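Local coordinates for lysozyme (Penaeus vannamei, PDB 6UKC), which probably hydrolyses beta-1,4 linkages in bacterial peptidoglycan and in chitodextrins, as a C-type lysozyme of glycosyl hydrolase family 22, at residues E14-K17 / Y21-N24; N29-A34 / D127-E132. All coordinates share one frame; numbering follows the deposited sequence.

Overall arrangement
Both contacts engage the helical part of this C-type lysozyme and involve helix 24-38, contact 1 at its start and contact 2 at its middle. Contact 1 is local and half exposed: the second half of helix 9-20 meets the short linker that leads into helix 24-38, held largely by backbone and lysine hydrogen bonds, with leucines on the inner side. Contact 2 is buried and long-range, setting helix 126-134, near the end of the chain, against helix 24-38 through apolar side chains, sulfur atoms and a tyrosine ring. The two meet around Trp30, whose side chain packs on Leu16 and Leu22 of contact 1, on a different side of its helix from Val31 and Cys32.

Contact 1 (E14-K17 / Y21-N24); sequences ELLK and YLSN
Leu16 and Leu22 form the close inner side of this turn, where the methyl CD2 of Leu16 lies 3.9 Å from CD1 of Leu22. Branched and wholly apolar, both suit a place covered by Ile27 and by Leu91 of helix 88-105. Next to the leucine pair the backbone is joined by a nearly straight bond, 171° at the hydrogen, from Leu22 N to Leu16 O (3.2 Å). The Tyr21 N to Lys17 O bond (3.2 Å) is weak and clearly bent. This is a helix C-terminus: Tyr21 leaves helix 9-20 with a positive phi, and two residues later Ser23 serves as N-cap of helix 24-38, its OG bonded to Asp26 N. The outer side is looser and polar. The Lys17 chain starts out away from the linker, but bends at chi2 (65°) and chi3 (66°) bring its amine back, suiting a long, flexible residue to bridging a surface turn. Lys17 NZ reaches Leu22 O (3.2 Å) in the carbonyl plane. Lys17 NZ also meets Asn24 OD1 (2.9 Å), from above the amide plane. That same OD1 accepts a hydrogen bond from a bound glycerol, probably from the crystallisation liquor.

Contact 2 (N29-A34 / D127-E132); sequences NWVCIA and DQYMAE
Val31 and Cys32 on helix 24-38 face Tyr129 and Met130 on helix 126-134, the two axes passing 10.4 Å apart and crossing at 80°, almost at right angles. So steep a crossing confines the contact to about one turn of each helix, with the nearest CA pair, Cys32 and Tyr129, 8.0 Å apart. In the C-type lysozyme fold this pairing packs a C-terminal helix onto helix 24-38 in the largely helical part of the molecule. Val31, compact and beta-branched, points its CB toward the other helix, and Val31 CG1 meets Met130 SD at 3.7 Å, the two side chains reaching tip to tip. The flexible thioether makes this possible: bent at chi2 (-55°), the chain brings SD across although its CB does not point that way. Tyr129 fills the adjoining place with CG anti to the backbone N, which brings the CE2 and OH end of the ring in against Val31 and Cys32. Tyr129 CE2 lies 3.7 Å from Val31 CG1. Tyr129 OH comes to 3.4 Å from Cys32 CA. A tyrosine fits here because its apolar ring can pack inward while its hydroxyl is hydrogen-bonded to Glu35 OE2; Lys9 adds a cation-pi contact. Cys32, disulfide-bonded to Cys121, places SG over a face of the Tyr129 ring, 4.5 Å from its centroid and 16° off the normal.

Contact 1 (E14-K17 / Y21-N24)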
loop_
_atom_site.group_PDB
_atom_site.type_symbol
_atom_site.label_atom_id
_atom_site.label_comp_id
_atom_site.label_asym_id
_atom_site.label_seq_id
_atom_site.Cartn_x
_atom_site.Cartn_y
_atom_site.Cartn_z
ATOM N N GLU A 14 -8.103 12.077 1.089
ATOM C CA GLU A 14 -7.885 13.425 1.682
ATOM C C GLU A 14 -6.657 13.369 2.611
ATOM O O GLU A 14 -5.905 14.328 2.655
ATOM C CB GLU A 14 -9.156 13.945 2.367
ATOM C CG GLU A 14 -10.278 14.316 1.397
ATOM C CD GLU A 14 -11.513 14.975 2.018
ATOM O OE1 GLU A 14 -12.636 14.554 1.692
ATOM O OE2 GLU A 14 -11.363 15.914 2.817
ATOM N N LEU A 15 -6.434 12.266 3.315
ATOM C CA LEU A 15 -5.279 12.145 4.244
ATOM C C LEU A 15 -3.968 12.195 3.455
ATOM O O LEU A 15 -3.021 12.906 3.892
ATOM C CB LEU A 15 -5.361 10.826 5.008
ATOM C CG LEU A 15 -4.133 10.542 5.864
ATOM C CD1 LEU A 15 -4.080 11.516 7.036
ATOM C CD2 LEU A 15 -4.109 9.100 6.327
ATOM N N LEU A 16 -3.876 11.399 2.384
ATOM C CA LEU A 16 -2.647 11.362 1.541
ATOM C C LEU A 16 -2.383 12.769 0.962
ATOM O O LEU A 16 -1.196 13.175 0.878
ATOM C CB LEU A 16 -2.806 10.300 0.453
ATOM C CG LEU A 16 -2.913 8.852 0.938
ATOM C CD1 LEU A 16 -3.217 7.931 -0.231
ATOM C CD2 LEU A 16 -1.636 8.389 1.627
ATOM N N LYS A 17 -3.434 13.536 0.649
ATOM C CA LYS A 17 -3.268 14.901 0.096
ATOM C C LYS A 17 -2.885 15.887 1.208
ATOM O O LYS A 17 -1.916 16.634 1.034
ATOM C CB LYS A 17 -4.544 15.381 -0.594
ATOM C CG LYS A 17 -4.445 16.795 -1.170
ATOM C CD LYS A 17 -3.437 16.937 -2.304
ATOM C CE LYS A 17 -3.832 16.149 -3.543
ATOM N NZ LYS A 17 -2.957 16.455 -4.691
ATOM N N TYR A 21 1.066 15.443 1.100
ATOM C CA TYR A 21 1.249 16.281 -0.115
ATOM C C TYR A 21 1.551 15.359 -1.303
ATOM O O TYR A 21 2.429 15.652 -2.152
ATOM C CB TYR A 21 2.385 17.296 0.071
ATOM C CG TYR A 21 2.383 17.962 1.418
ATOM C CD1 TYR A 21 1.345 18.817 1.784
ATOM C CD2 TYR A 21 3.365 17.689 2.359
ATOM C CE1 TYR A 21 1.285 19.407 3.041
ATOM C CE2 TYR A 21 3.319 18.270 3.623
ATOM C CZ TYR A 21 2.282 19.135 3.958
ATOM O OH TYR A 21 2.214 19.714 5.186
ATOM N N LEU A 22 0.860 14.229 -1.372
ATOM C CA LEU A 22 1.074 13.309 -2.509
ATOM C C LEU A 22 0.398 13.935 -3.720
ATOM O O LEU A 22 -0.654 14.601 -3.535
ATOM C CB LEU A 22 0.477 11.936 -2.195
ATOM C CG LEU A 22 1.115 11.157 -1.052
ATOM C CD1 LEU A 22 0.775 9.687 -1.184
ATOM C CD2 LEU A 22 2.634 11.325 -1.016
ATOM N N SER A 23 0.965 13.692 -4.898
ATOM C CA SER A 23 0.351 13.968 -6.221
ATOM C C SER A 23 -0.912 13.131 -6.392
ATOM O O SER A 23 -0.992 12.024 -5.782
ATOM C CB SER A 23 1.324 13.666 -7.351
ATOM O OG SER A 23 1.582 12.269 -7.447
ATOM N N ASN A 24 -1.806 13.619 -7.254
ATOM C CA ASN A 24 -3.063 12.954 -7.685
ATOM C C ASN A 24 -2.772 11.563 -8.254
ATOM O O ASN A 24 -3.542 10.633 -7.939
ATOM C CB ASN A 24 -3.802 13.799 -8.718
ATOM C CG ASN A 24 -4.469 14.997 -8.094
ATOM O OD1 ASN A 24 -4.452 15.174 -6.875
ATOM N ND2 ASN A 24 -5.035 15.840 -8.927
#

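Contact 2 (N29-A34 / D127-E132)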
loop_
_atom_site.group_PDB
_atom_site.type_symbol
_atom_site.label_atom_id
_atom_site.label_comp_id
_atom_site.label_asym_id
_atom_site.label_seq_id
_atom_site.Cartn_x
_atom_site.Cartn_y
_atom_site.Cartn_z
ATOM N N ASN A 29 -3.620 5.895 -7.267
ATOM C CA ASN A 29 -2.986 4.554 -7.261
ATOM C C ASN A 29 -3.003 3.993 -5.831
ATOM O O ASN A 29 -3.309 2.792 -5.686
ATOM C CB ASN A 29 -1.602 4.578 -7.910
ATOM C CG ASN A 29 -1.680 4.530 -9.424
ATOM O OD1 ASN A 29 -2.200 3.573 -9.972
ATOM N ND2 ASN A 29 -1.231 5.576 -10.105
ATOM N N TRP A 30 -2.661 4.781 -4.802
ATOM C CA TRP A 30 -2.574 4.194 -3.436
ATOM C C TRP A 30 -3.997 3.874 -2.945
ATOM O O TRP A 30 -4.202 2.779 -2.350
ATOM C CB TRP A 30 -1.773 5.077 -2.456
ATOM C CG TRP A 30 -0.296 5.134 -2.710
ATOM C CD1 TRP A 30 0.459 6.271 -2.797
ATOM C CD2 TRP A 30 0.630 4.029 -2.853
ATOM N NE1 TRP A 30 1.779 5.959 -3.014
ATOM C CE2 TRP A 30 1.918 4.592 -3.057
ATOM C CE3 TRP A 30 0.510 2.631 -2.843
ATOM C CZ2 TRP A 30 3.057 3.814 -3.249
ATOM C CZ3 TRP A 30 1.634 1.859 -3.054
ATOM C CH2 TRP A 30 2.891 2.443 -3.238
ATOM N N VAL A 31 -4.968 4.752 -3.202
ATOM C CA VAL A 31 -6.384 4.504 -2.782
ATOM C C VAL A 31 -6.876 3.168 -3.380
ATOM O O VAL A 31 -7.460 2.299 -2.630
ATOM C CB VAL A 31 -7.278 5.687 -3.189
ATOM C CG1 VAL A 31 -8.755 5.376 -3.031
ATOM C CG2 VAL A 31 -6.911 6.957 -2.421
ATOM N N CYS A 32 -6.684 2.994 -4.687
ATOM C CA CYS A 32 -7.144 1.790 -5.421
ATOM C C CYS A 32 -6.489 0.543 -4.800
ATOM O O CYS A 32 -7.241 -0.467 -4.520
ATOM C CB CYS A 32 -6.837 1.876 -6.908
ATOM S SG CYS A 32 -7.637 0.546 -7.835
ATOM N N ILE A 33 -5.159 0.595 -4.614
ATOM C CA ILE A 33 -4.373 -0.546 -4.064
ATOM C C ILE A 33 -4.892 -0.859 -2.663
ATOM O O ILE A 33 -5.185 -2.060 -2.433
ATOM C CB ILE A 33 -2.858 -0.298 -4.108
ATOM C CG1 ILE A 33 -2.373 -0.304 -5.558
ATOM C CG2 ILE A 33 -2.111 -1.327 -3.262
ATOM C CD1 ILE A 33 -1.011 0.319 -5.739
ATOM N N ALA A 34 -5.053 0.160 -1.795
ATOM C CA ALA A 34 -5.558 -0.027 -0.411
ATOM C C ALA A 34 -6.962 -0.640 -0.425
ATOM O O ALA A 34 -7.242 -1.518 0.434
ATOM C CB ALA A 34 -5.581 1.276 0.351
ATOM N N ASP A 127 -9.085 8.243 -12.472
ATOM C CA ASP A 127 -9.726 9.575 -12.318
ATOM C C ASP A 127 -11.238 9.377 -12.182
ATOM O O ASP A 127 -11.812 9.914 -11.213
ATOM C CB ASP A 127 -9.244 10.528 -13.402
ATOM C CG ASP A 127 -7.816 10.967 -13.122
ATOM O OD1 ASP A 127 -7.548 11.434 -11.986
ATOM O OD2 ASP A 127 -6.976 10.776 -14.002
ATOM N N GLN A 128 -11.848 8.553 -13.034
ATOM C CA GLN A 128 -13.255 8.108 -12.824
ATOM C C GLN A 128 -13.403 7.471 -11.428
ATOM O O GLN A 128 -14.296 7.898 -10.661
ATOM C CB GLN A 128 -13.700 7.139 -13.917
ATOM C CG GLN A 128 -15.161 6.745 -13.747
ATOM C CD GLN A 128 -16.146 7.891 -13.869
ATOM O OE1 GLN A 128 -15.969 8.853 -14.605
ATOM N NE2 GLN A 128 -17.264 7.754 -13.196
ATOM N N TYR A 129 -12.553 6.500 -11.098
ATOM C CA TYR A 129 -12.577 5.760 -9.807
ATOM C C TYR A 129 -12.573 6.754 -8.628
ATOM O O TYR A 129 -13.347 6.541 -7.646
ATOM C CB TYR A 129 -11.427 4.741 -9.783
ATOM C CG TYR A 129 -11.130 4.148 -8.438
ATOM C CD1 TYR A 129 -11.861 3.070 -7.959
ATOM C CD2 TYR A 129 -10.113 4.657 -7.642
ATOM C CE1 TYR A 129 -11.601 2.514 -6.713
ATOM C CE2 TYR A 129 -9.854 4.121 -6.384
ATOM C CZ TYR A 129 -10.605 3.053 -5.918
ATOM O OH TYR A 129 -10.372 2.509 -4.695
ATOM N N MET A 130 -11.775 7.829 -8.726
ATOM C CA MET A 130 -11.638 8.862 -7.667
ATOM C C MET A 130 -12.744 9.930 -7.767
ATOM O O MET A 130 -12.805 10.822 -6.848
ATOM C CB MET A 130 -10.268 9.540 -7.756
ATOM C CG MET A 130 -9.109 8.643 -7.361
ATOM S SD MET A 130 -9.303 7.936 -5.702
ATOM C CE MET A 130 -9.539 9.435 -4.752
ATOM N N ALA A 131 -13.607 9.872 -8.794
ATOM C CA ALA A 131 -14.583 10.950 -9.072
ATOM C C ALA A 131 -15.483 11.179 -7.844
ATOM O O ALA A 131 -15.776 12.348 -7.533
ATOM C CB ALA A 131 -15.377 10.660 -10.321
ATOM N N GLU A 132 -15.894 10.128 -7.140
ATOM C CA GLU A 132 -16.803 10.293 -5.976
ATOM C C GLU A 132 -16.085 11.064 -4.866
ATOM O O GLU A 132 -16.807 11.625 -4.043
ATOM C CB GLU A 132 -17.281 8.956 -5.424
ATOM C CG GLU A 132 -16.195 8.231 -4.663
ATOM C CD GLU A 132 -16.726 7.038 -3.906
ATOM O OE1 GLU A 132 -16.345 5.904 -4.274
ATOM O OE2 GLU A 132 -17.543 7.249 -2.980
#